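Local coordinates for lipid binding hydrolase (Escherichia coli, PDB 2IF6), which probably acts as a hydrolase of the permuted papain-like amidase family, though its natural substrate is not established, at residues A[5-16]-A[63-74]; A[25-33]-A[163-171]. All coordinates share one frame; numbering follows the deposited sequence. Where two conformers were deposited one is given.

Contact 1: A[5-16]-A[63-74]; sequences PQTGDIIFQISR and AHGEKGKYVVRR
The Arg-74 guanidinium is held over one face and along one edge. The Gln-6 amide stacks on that face, planes 15° apart, with OE1 over the centre and 3.3 Å from CZ of Arg-74. At the edge the carboxylate of Asp-9 is gripped side-on: NE of Arg-74 gives to OD1 of Asp-9 at 2.8 Å and NH2 to OD2 at 2.9 Å, the latter almost straight. Gln-6 N also binds OD2 from above the carboxylate plane, which fixes the carboxylate's rotation. At the far end the extended Arg-16 chain brings one guanidinium face against Glu-66 CA, offset toward the rim, while His-64 O lies at the edge and takes NE at 2.9 Å from above its carbonyl plane.

Between these ends the strands pair antiparallel, with Ile-10–Arg-73 and Phe-12–Val-71 as hydrogen-bonded pairs. Ile-11 CG1 lies opposite its own amide nitrogen (chi1 -173°), sending CD1 to Tyr-70 CD1 at 3.7 Å and on to Val-72 CG2. Past the strand, water bridges Ile-14 N to the carbonyls of Glu-66 and Lys-69.

In the antiparallel sheet, strand 33-40 flanks 10-13 and strand 174-180 flanks 70-75, while Leu-58 and Trp-61 of helix 58-63 cover Ile-11.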
loop_
_atom_site.group_PDB
_atom_site.type_symbol
_atom_site.label_atom_id
_atom_site.label_comp_id
_atom_site.label_asym_id
_atom_site.label_seq_id
_atom_site.Cartn_x
_atom_site.Cartn_y
_atom_site.Cartn_z
ATOM N N PRO A 5 -12.404 2.420 -12.935
ATOM C CA PRO A 5 -12.030 1.771 -11.691
ATOM C C PRO A 5 -12.751 0.450 -11.497
ATOM O O PRO A 5 -13.960 0.330 -11.832
ATOM C CB PRO A 5 -12.438 2.795 -10.603
ATOM C CG PRO A 5 -12.284 4.142 -11.324
ATOM C CD PRO A 5 -12.776 3.840 -12.730
ATOM N N GLN A 6 -11.999 -0.538 -11.035
ATOM C CA GLN A 6 -12.556 -1.856 -10.693
ATOM C C GLN A 6 -12.047 -2.282 -9.336
ATOM O O GLN A 6 -10.907 -1.986 -8.975
ATOM C CB GLN A 6 -12.186 -2.912 -11.756
ATOM C CG GLN A 6 -12.829 -2.663 -13.121
ATOM C CD GLN A 6 -12.251 -3.525 -14.255
ATOM O OE1 GLN A 6 -11.486 -4.423 -14.025
ATOM N NE2 GLN A 6 -12.633 -3.223 -15.489
ATOM N N THR A 7 -12.880 -3.021 -8.605
ATOM C CA THR A 7 -12.510 -3.537 -7.301
ATOM C C THR A 7 -11.240 -4.386 -7.430
ATOM O O THR A 7 -11.133 -5.251 -8.341
ATOM C CB THR A 7 -13.625 -4.427 -6.719
ATOM O OG1 THR A 7 -14.783 -3.614 -6.438
ATOM C CG2 THR A 7 -13.123 -5.094 -5.431
ATOM N N GLY A 8 -10.292 -4.153 -6.531
ATOM C CA GLY A 8 -8.999 -4.790 -6.635
ATOM C C GLY A 8 -7.871 -3.967 -7.259
ATOM O O GLY A 8 -6.715 -4.321 -7.042
ATOM N N ASP A 9 -8.171 -2.912 -8.040
ATOM C CA ASP A 9 -7.113 -2.074 -8.627
ATOM C C ASP A 9 -6.276 -1.507 -7.480
ATOM O O ASP A 9 -6.833 -1.081 -6.447
ATOM C CB ASP A 9 -7.668 -0.886 -9.459
ATOM C CG ASP A 9 -8.371 -1.324 -10.716
ATOM O OD1 ASP A 9 -8.343 -2.558 -11.068
ATOM O OD2 ASP A 9 -8.971 -0.427 -11.352
ATOM N N ILE A 10 -4.969 -1.555 -7.623
ATOM C CA ILE A 10 -4.102 -1.094 -6.539
ATOM C C ILE A 10 -3.565 0.251 -6.946
ATOM O O ILE A 10 -3.006 0.386 -8.030
ATOM C CB ILE A 10 -2.964 -2.096 -6.261
ATOM C CG1 ILE A 10 -3.563 -3.505 -6.023
ATOM C CG2 ILE A 10 -2.137 -1.628 -5.040
ATOM C CD1 ILE A 10 -2.511 -4.672 -5.992
ATOM N N ILE A 11 -3.718 1.240 -6.069
ATOM C CA ILE A 11 -3.405 2.609 -6.429
ATOM C C ILE A 11 -2.268 3.132 -5.536
ATOM O O ILE A 11 -2.224 2.790 -4.354
ATOM C CB ILE A 11 -4.694 3.499 -6.365
ATOM C CG1 ILE A 11 -4.419 4.911 -6.921
ATOM C CG2 ILE A 11 -5.308 3.493 -4.971
ATOM C CD1 ILE A 11 -5.643 5.702 -7.302
ATOM N N PHE A 12 -1.380 3.964 -6.095
ATOM C CA PHE A 12 -0.155 4.380 -5.391
ATOM C C PHE A 12 -0.061 5.905 -5.501
ATOM O O PHE A 12 -0.509 6.489 -6.499
ATOM C CB PHE A 12 1.079 3.736 -6.050
ATOM C CG PHE A 12 1.065 2.215 -6.057
ATOM C CD1 PHE A 12 1.803 1.517 -5.131
ATOM C CD2 PHE A 12 0.326 1.493 -7.008
ATOM C CE1 PHE A 12 1.782 0.117 -5.111
ATOM C CE2 PHE A 12 0.327 0.047 -6.977
ATOM C CZ PHE A 12 1.072 -0.582 -6.063
ATOM N N GLN A 13 0.517 6.538 -4.482
ATOM C CA GLN A 13 0.693 7.965 -4.479
ATOM C C GLN A 13 1.904 8.303 -3.612
ATOM O O GLN A 13 2.454 7.431 -2.930
ATOM C CB GLN A 13 -0.576 8.657 -3.926
ATOM C CG GLN A 13 -0.778 8.454 -2.416
ATOM C CD GLN A 13 -2.029 9.098 -1.835
ATOM O OE1 GLN A 13 -2.197 9.047 -0.630
ATOM N NE2 GLN A 13 -2.891 9.712 -2.663
ATOM N N ILE A 14 2.253 9.582 -3.622
ATOM C CA ILE A 14 3.262 10.139 -2.736
ATOM C C ILE A 14 2.537 10.721 -1.535
ATOM O O ILE A 14 1.802 11.729 -1.645
ATOM C CB ILE A 14 4.036 11.309 -3.401
ATOM C CG1 ILE A 14 4.628 10.911 -4.760
ATOM C CG2 ILE A 14 5.128 11.821 -2.455
ATOM C CD1 ILE A 14 5.174 12.131 -5.504
ATOM N N SER A 15 2.733 10.084 -0.391
ATOM C CA SER A 15 2.221 10.585 0.887
ATOM C C SER A 15 2.796 11.994 1.219
ATOM O O SER A 15 3.953 12.294 0.887
ATOM C CB SER A 15 2.597 9.603 1.996
ATOM O OG SER A 15 2.333 10.161 3.267
ATOM N N ARG A 16 1.984 12.829 1.861
ATOM C CA ARG A 16 2.446 14.126 2.397
ATOM C C ARG A 16 2.896 14.042 3.878
ATOM O O ARG A 16 3.302 15.051 4.470
ATOM C CB ARG A 16 1.359 15.175 2.281
ATOM C CG ARG A 16 0.993 15.606 0.871
ATOM C CD ARG A 16 -0.242 16.476 0.979
ATOM N NE ARG A 16 -1.010 16.496 -0.258
ATOM C CZ ARG A 16 -1.135 17.556 -1.058
ATOM N NH1 ARG A 16 -0.556 18.712 -0.739
ATOM N NH2 ARG A 16 -1.855 17.462 -2.179
ATOM N N ALA A 63 -6.576 13.469 -4.069
ATOM C CA ALA A 63 -6.316 14.881 -3.713
ATOM C C ALA A 63 -5.299 14.947 -2.581
ATOM O O ALA A 63 -4.539 15.898 -2.467
ATOM C CB ALA A 63 -7.638 15.558 -3.280
ATOM N N HIS A 64 -5.297 13.927 -1.737
ATOM C CA HIS A 64 -4.366 13.862 -0.611
ATOM C C HIS A 64 -2.915 13.539 -1.029
ATOM O O HIS A 64 -1.977 13.759 -0.260
ATOM C CB HIS A 64 -4.864 12.856 0.430
ATOM C CG HIS A 64 -5.871 13.418 1.390
ATOM N ND1 HIS A 64 -6.979 12.711 1.804
ATOM C CD2 HIS A 64 -5.925 14.609 2.035
ATOM C CE1 HIS A 64 -7.677 13.444 2.654
ATOM N NE2 HIS A 64 -7.060 14.601 2.809
ATOM N N GLY A 65 -2.719 13.035 -2.240
ATOM C CA GLY A 65 -1.372 12.704 -2.694
ATOM C C GLY A 65 -0.652 13.974 -3.080
ATOM O O GLY A 65 -1.277 14.928 -3.527
ATOM N N GLU A 66 0.659 14.007 -2.900
ATOM C CA GLU A 66 1.426 15.161 -3.349
ATOM C C GLU A 66 1.236 15.402 -4.852
ATOM O O GLU A 66 1.377 14.479 -5.688
ATOM C CB GLU A 66 2.887 14.968 -3.022
ATOM C CG GLU A 66 3.720 16.249 -3.059
ATOM C CD GLU A 66 5.190 15.930 -2.813
ATOM O OE1 GLU A 66 5.654 16.052 -1.650
ATOM O OE2 GLU A 66 5.867 15.508 -3.780
ATOM N N LYS A 67 0.875 16.639 -5.184
ATOM C CA LYS A 67 0.646 17.065 -6.563
ATOM C C LYS A 67 -0.481 16.298 -7.276
ATOM O O LYS A 67 -0.625 16.416 -8.500
ATOM C CB LYS A 67 1.954 16.997 -7.365
ATOM C CG LYS A 67 2.982 18.101 -7.009
ATOM C CD LYS A 67 2.701 19.374 -7.793
ATOM C CE LYS A 67 3.747 20.435 -7.459
ATOM N NZ LYS A 67 3.063 21.671 -6.924
ATOM N N GLY A 68 -1.298 15.559 -6.513
ATOM C CA GLY A 68 -2.397 14.773 -7.084
ATOM C C GLY A 68 -1.953 13.580 -7.934
ATOM O O GLY A 68 -2.776 13.013 -8.678
ATOM N N LYS A 69 -0.659 13.223 -7.874
ATOM C CA LYS A 69 -0.105 12.187 -8.749
ATOM C C LYS A 69 -0.549 10.813 -8.263
ATOM O O LYS A 69 -0.644 10.574 -7.046
ATOM C CB LYS A 69 1.409 12.204 -8.764
ATOM C CG LYS A 69 1.999 13.465 -9.353
ATOM C CD LYS A 69 3.513 13.283 -9.388
ATOM C CE LYS A 69 4.175 14.482 -9.994
ATOM N NZ LYS A 69 5.631 14.185 -10.220
ATOM N N TYR A 70 -0.815 9.915 -9.209
ATOM C CA TYR A 70 -1.171 8.547 -8.849
ATOM C C TYR A 70 -0.922 7.636 -10.045
ATOM O O TYR A 70 -0.857 8.087 -11.210
ATOM C CB TYR A 70 -2.646 8.436 -8.340
ATOM C CG TYR A 70 -3.703 8.627 -9.415
ATOM C CD1 TYR A 70 -4.214 7.535 -10.129
ATOM C CD2 TYR A 70 -4.186 9.912 -9.729
ATOM C CE1 TYR A 70 -5.170 7.717 -11.127
ATOM C CE2 TYR A 70 -5.155 10.114 -10.714
ATOM C CZ TYR A 70 -5.635 9.013 -11.418
ATOM O OH TYR A 70 -6.587 9.215 -12.398
ATOM N N VAL A 71 -0.785 6.356 -9.744
ATOM C CA VAL A 71 -0.684 5.319 -10.780
ATOM C C VAL A 71 -1.475 4.149 -10.253
ATOM O O VAL A 71 -1.539 3.935 -9.019
ATOM C CB VAL A 71 0.782 4.913 -11.063
ATOM C CG1 VAL A 71 1.488 4.481 -9.797
ATOM C CG2 VAL A 71 0.853 3.785 -12.126
ATOM N N VAL A 72 -2.102 3.406 -11.166
ATOM C CA VAL A 72 -2.972 2.303 -10.787
ATOM C C VAL A 72 -2.487 1.025 -11.437
ATOM O O VAL A 72 -2.252 1.010 -12.640
ATOM C CB VAL A 72 -4.433 2.568 -11.242
ATOM C CG1 VAL A 72 -5.307 1.413 -10.817
ATOM C CG2 VAL A 72 -4.971 3.892 -10.616
ATOM N N ARG A 73 -2.362 -0.051 -10.654
ATOM C CA ARG A 73 -2.009 -1.359 -11.205
ATOM C C ARG A 73 -3.207 -2.306 -11.098
ATOM O O ARG A 73 -4.024 -2.195 -10.177
ATOM C CB ARG A 73 -0.824 -1.950 -10.449
ATOM C CG ARG A 73 0.413 -1.051 -10.500
ATOM C CD ARG A 73 1.203 -1.298 -11.774
ATOM N NE ARG A 73 2.229 -2.314 -11.615
ATOM C CZ ARG A 73 3.083 -2.643 -12.579
ATOM N NH1 ARG A 73 3.026 -2.026 -13.767
ATOM N NH2 ARG A 73 3.985 -3.596 -12.364
ATOM N N ARG A 74 -3.318 -3.224 -12.040
ATOM C CA ARG A 74 -4.395 -4.221 -12.007
ATOM C C ARG A 74 -3.874 -5.572 -12.425
ATOM O O ARG A 74 -2.962 -5.661 -13.255
ATOM C CB ARG A 74 -5.520 -3.777 -12.983
ATOM C CG ARG A 74 -6.613 -4.863 -13.214
ATOM C CD ARG A 74 -7.704 -4.395 -14.202
ATOM N NE ARG A 74 -8.289 -3.117 -13.778
ATOM C CZ ARG A 74 -8.981 -2.305 -14.570
ATOM N NH1 ARG A 74 -9.212 -2.670 -15.844
ATOM N NH2 ARG A 74 -9.479 -1.162 -14.079
HETATM O O HOH W 1 -2.791 10.770 -5.477
HETATM O O HOH W 2 0.824 11.731 -5.101
HETATM O O HOH W 3 5.619 14.502 0.559
HETATM O O HOH W 4 -0.879 12.325 1.850
#

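Contact 2: A[25-33]-A[163-171]; sequences LATHSDYSH and VSPQAVFDA
Tyr-31 leans over one face of the Phe-169 ring, its CE2 3.5 Å from CD1 of Phe-169 and displaced toward the rim. The ring planes are inclined at 31° with centroids 4.8 Å apart, an oblique meeting of two aromatics. The contact joins the loop between helix 20-27 and strand 33-40 to helix 165-169, and both rings also touch Val-71 of strand 70-75.

One turn earlier, the Gln-166 amide runs beside the same tyrosine, its plane 25° from the ring and OE1 3.3 Å from Tyr-31 CD2. The bend at chi2 (60°) folds this side chain back so that OE1 receives the Ser-29 hydroxyl at 2.6 Å, in the carbonyl plane and on a lone pair. At the base, CB of Pro-165 packs on CB of Tyr-31, and Thr-27 CG2 touches CB of Ser-164, the N-cap residue whose OG accepts from Ala-167 N.

Ser-29 OG also accepts from Tyr-31 N in an ST turn, fixing the loop after the Schellman motif at His-28. One water accepts from Gln-166 N and donates to Tyr-31 O and Thr-27 OG1, itself hydrogen-bonded to Ile-23 O in helix 20-27. A second, bound by Asp-30 N, donates to Gln-166 OE1. With two donors on OE1 and NE2 giving to Asp-170 OD2, directional bonds set the amide's orientation, while the tyrosine meets Phe-169 and Pro-165 through carbon contacts.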
loop_
_atom_site.group_PDB
_atom_site.type_symbol
_atom_site.label_atom_id
_atom_site.label_comp_id
_atom_site.label_asym_id
_atom_site.label_seq_id
_atom_site.Cartn_x
_atom_site.Cartn_y
_atom_site.Cartn_z
ATOM N N LEU A 25 13.173 6.739 0.054
ATOM C CA LEU A 25 14.605 6.484 0.030
ATOM C C LEU A 25 14.980 5.043 0.379
ATOM O O LEU A 25 15.747 4.409 -0.332
ATOM C CB LEU A 25 15.272 7.435 1.011
ATOM C CG LEU A 25 15.485 8.880 0.573
ATOM C CD1 LEU A 25 16.042 9.591 1.788
ATOM C CD2 LEU A 25 16.440 8.946 -0.621
ATOM N N ALA A 26 14.452 4.531 1.490
ATOM C CA ALA A 26 14.713 3.168 1.925
ATOM C C ALA A 26 14.245 2.110 0.898
ATOM O O ALA A 26 14.788 0.987 0.832
ATOM C CB ALA A 26 14.032 2.923 3.268
ATOM N N THR A 27 13.201 2.443 0.142
ATOM C CA THR A 27 12.581 1.395 -0.698
ATOM C C THR A 27 12.860 1.594 -2.172
ATOM O O THR A 27 12.347 0.802 -3.011
ATOM C CB THR A 27 11.064 1.336 -0.545
ATOM O OG1 THR A 27 10.493 2.547 -1.065
ATOM C CG2 THR A 27 10.640 1.079 0.923
ATOM N N HIS A 28 13.654 2.634 -2.456
ATOM C CA HIS A 28 14.081 3.108 -3.778
ATOM C C HIS A 28 12.887 3.379 -4.674
ATOM O O HIS A 28 12.775 2.815 -5.761
ATOM C CB HIS A 28 15.082 2.148 -4.458
ATOM C CG HIS A 28 16.438 2.111 -3.813
ATOM N ND1 HIS A 28 17.518 1.466 -4.390
ATOM C CD2 HIS A 28 16.883 2.613 -2.638
ATOM C CE1 HIS A 28 18.572 1.588 -3.596
ATOM N NE2 HIS A 28 18.214 2.279 -2.526
ATOM N N SER A 29 11.969 4.210 -4.217
ATOM C CA SER A 29 10.662 4.248 -4.859
ATOM C C SER A 29 10.133 5.649 -4.775
ATOM O O SER A 29 10.480 6.376 -3.838
ATOM C CB SER A 29 9.695 3.289 -4.119
ATOM O OG SER A 29 8.387 3.332 -4.689
ATOM N N ASP A 30 9.301 6.011 -5.747
ATOM C CA ASP A 30 8.424 7.155 -5.674
ATOM C C ASP A 30 7.173 6.955 -4.803
ATOM O O ASP A 30 6.531 7.923 -4.449
ATOM C CB ASP A 30 7.956 7.516 -7.083
ATOM C CG ASP A 30 9.097 8.035 -7.975
ATOM O OD1 ASP A 30 10.065 8.613 -7.412
ATOM O OD2 ASP A 30 8.990 7.862 -9.233
ATOM N N TYR A 31 6.800 5.720 -4.496
ATOM C CA TYR A 31 5.496 5.453 -3.879
ATOM C C TYR A 31 5.662 5.366 -2.382
ATOM O O TYR A 31 6.472 4.570 -1.888
ATOM C CB TYR A 31 4.877 4.128 -4.390
ATOM C CG TYR A 31 4.981 4.038 -5.877
ATOM C CD1 TYR A 31 4.607 5.115 -6.662
ATOM C CD2 TYR A 31 5.529 2.906 -6.505
ATOM C CE1 TYR A 31 4.756 5.096 -8.043
ATOM C CE2 TYR A 31 5.673 2.885 -7.883
ATOM C CZ TYR A 31 5.277 3.995 -8.624
ATOM O OH TYR A 31 5.387 4.009 -9.971
ATOM N N SER A 32 4.886 6.150 -1.662
ATOM C CA SER A 32 4.942 6.068 -0.222
ATOM C C SER A 32 3.589 5.811 0.442
ATOM O O SER A 32 3.497 5.799 1.691
ATOM C CB SER A 32 5.653 7.318 0.333
ATOM O OG SER A 32 4.935 8.486 -0.008
ATOM N N HIS A 33 2.539 5.613 -0.371
ATOM C CA HIS A 33 1.249 5.163 0.159
ATOM C C HIS A 33 0.520 4.354 -0.898
ATOM O O HIS A 33 0.723 4.589 -2.082
ATOM C CB HIS A 33 0.387 6.350 0.585
ATOM C CG HIS A 33 -0.861 5.956 1.322
ATOM N ND1 HIS A 33 -0.858 5.039 2.358
ATOM C CD2 HIS A 33 -2.150 6.354 1.167
ATOM C CE1 HIS A 33 -2.098 4.900 2.815
ATOM N NE2 HIS A 33 -2.901 5.677 2.103
ATOM N N VAL A 163 6.595 -5.707 3.686
ATOM C CA VAL A 163 6.236 -5.569 2.255
ATOM C C VAL A 163 6.105 -4.085 1.962
ATOM O O VAL A 163 5.277 -3.408 2.578
ATOM C CB VAL A 163 4.890 -6.258 1.917
ATOM C CG1 VAL A 163 4.488 -5.974 0.447
ATOM C CG2 VAL A 163 5.013 -7.736 2.131
ATOM N N SER A 164 6.886 -3.572 1.025
ATOM C CA SER A 164 6.801 -2.139 0.704
ATOM C C SER A 164 5.743 -1.841 -0.388
ATOM O O SER A 164 5.280 -2.764 -1.090
ATOM C CB SER A 164 8.163 -1.631 0.273
ATOM O OG SER A 164 8.547 -2.230 -0.960
ATOM N N PRO A 165 5.354 -0.560 -0.533
ATOM C CA PRO A 165 4.541 -0.203 -1.687
ATOM C C PRO A 165 5.254 -0.543 -2.996
ATOM O O PRO A 165 4.611 -1.091 -3.890
ATOM C CB PRO A 165 4.347 1.313 -1.542
ATOM C CG PRO A 165 4.500 1.542 -0.066
ATOM C CD PRO A 165 5.559 0.582 0.383
ATOM N N GLN A 166 6.552 -0.231 -3.125
ATOM C CA GLN A 166 7.276 -0.604 -4.364
ATOM C C GLN A 166 7.211 -2.118 -4.626
ATOM O O GLN A 166 7.058 -2.554 -5.782
ATOM C CB GLN A 166 8.749 -0.130 -4.321
ATOM C CG GLN A 166 9.503 -0.253 -5.676
ATOM C CD GLN A 166 8.873 0.554 -6.829
ATOM O OE1 GLN A 166 8.608 1.738 -6.696
ATOM N NE2 GLN A 166 8.655 -0.104 -7.979
ATOM N N ALA A 167 7.337 -2.920 -3.572
ATOM C CA ALA A 167 7.254 -4.373 -3.731
ATOM C C ALA A 167 5.915 -4.802 -4.330
ATOM O O ALA A 167 5.911 -5.615 -5.238
ATOM C CB ALA A 167 7.524 -5.088 -2.465
ATOM N N VAL A 168 4.799 -4.227 -3.867
ATOM C CA VAL A 168 3.487 -4.581 -4.438
ATOM C C VAL A 168 3.426 -4.120 -5.876
ATOM O O VAL A 168 2.993 -4.847 -6.767
ATOM C CB VAL A 168 2.323 -3.934 -3.671
ATOM C CG1 VAL A 168 0.964 -4.307 -4.333
ATOM C CG2 VAL A 168 2.395 -4.352 -2.197
ATOM N N PHE A 169 3.910 -2.905 -6.127
ATOM C CA PHE A 169 3.861 -2.391 -7.484
ATOM C C PHE A 169 4.511 -3.328 -8.479
ATOM O O PHE A 169 3.993 -3.516 -9.581
ATOM C CB PHE A 169 4.574 -1.027 -7.566
ATOM C CG PHE A 169 4.454 -0.370 -8.911
ATOM C CD1 PHE A 169 3.415 0.545 -9.154
ATOM C CD2 PHE A 169 5.360 -0.652 -9.937
ATOM C CE1 PHE A 169 3.267 1.141 -10.378
ATOM C CE2 PHE A 169 5.217 -0.040 -11.191
ATOM C CZ PHE A 169 4.177 0.854 -11.415
ATOM N N ASP A 170 5.661 -3.884 -8.108
ATOM C CA ASP A 170 6.500 -4.698 -8.990
ATOM C C ASP A 170 6.086 -6.166 -9.013
ATOM O O ASP A 170 6.804 -7.015 -9.589
ATOM C CB ASP A 170 7.936 -4.629 -8.492
ATOM C CG ASP A 170 8.616 -3.321 -8.844
ATOM O OD1 ASP A 170 8.204 -2.648 -9.821
ATOM O OD2 ASP A 170 9.591 -3.013 -8.148
ATOM N N ALA A 171 4.964 -6.475 -8.375
ATOM C CA ALA A 171 4.419 -7.831 -8.415
ATOM C C ALA A 171 4.226 -8.290 -9.882
ATOM O O ALA A 171 3.822 -7.479 -10.733
ATOM C CB ALA A 171 3.127 -7.889 -7.650
HETATM O O HOH W 5 7.735 1.991 -1.713
HETATM O O HOH W 6 8.920 4.037 -8.083
#

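How the contacts relate
The two contacts adjoin, and both mix buried with exposed residues. Contact 1 is a strand pair inside the sheet, tied mainly by backbone hydrogen bonds, with a salt bridge and arginine–carbonyl bonds at its ends; contact 2 joins a loop to a short helix through side chains and water, with no direct backbone bond across. They share a boundary: NH2 of Arg-73 donates a hydrogen bond to Phe-169 O and the arginine makes a cation-pi contact with that ring, Phe-12 meets Tyr-31, and Ser-15 N is hydrogen-bonded to Ser-32 OG. Gln-13 of contact 1 touches His-33 of contact 2, which with Cys-112 and Glu-48 forms a possible Cys-His-Glu triad, consistent with the papain-like family.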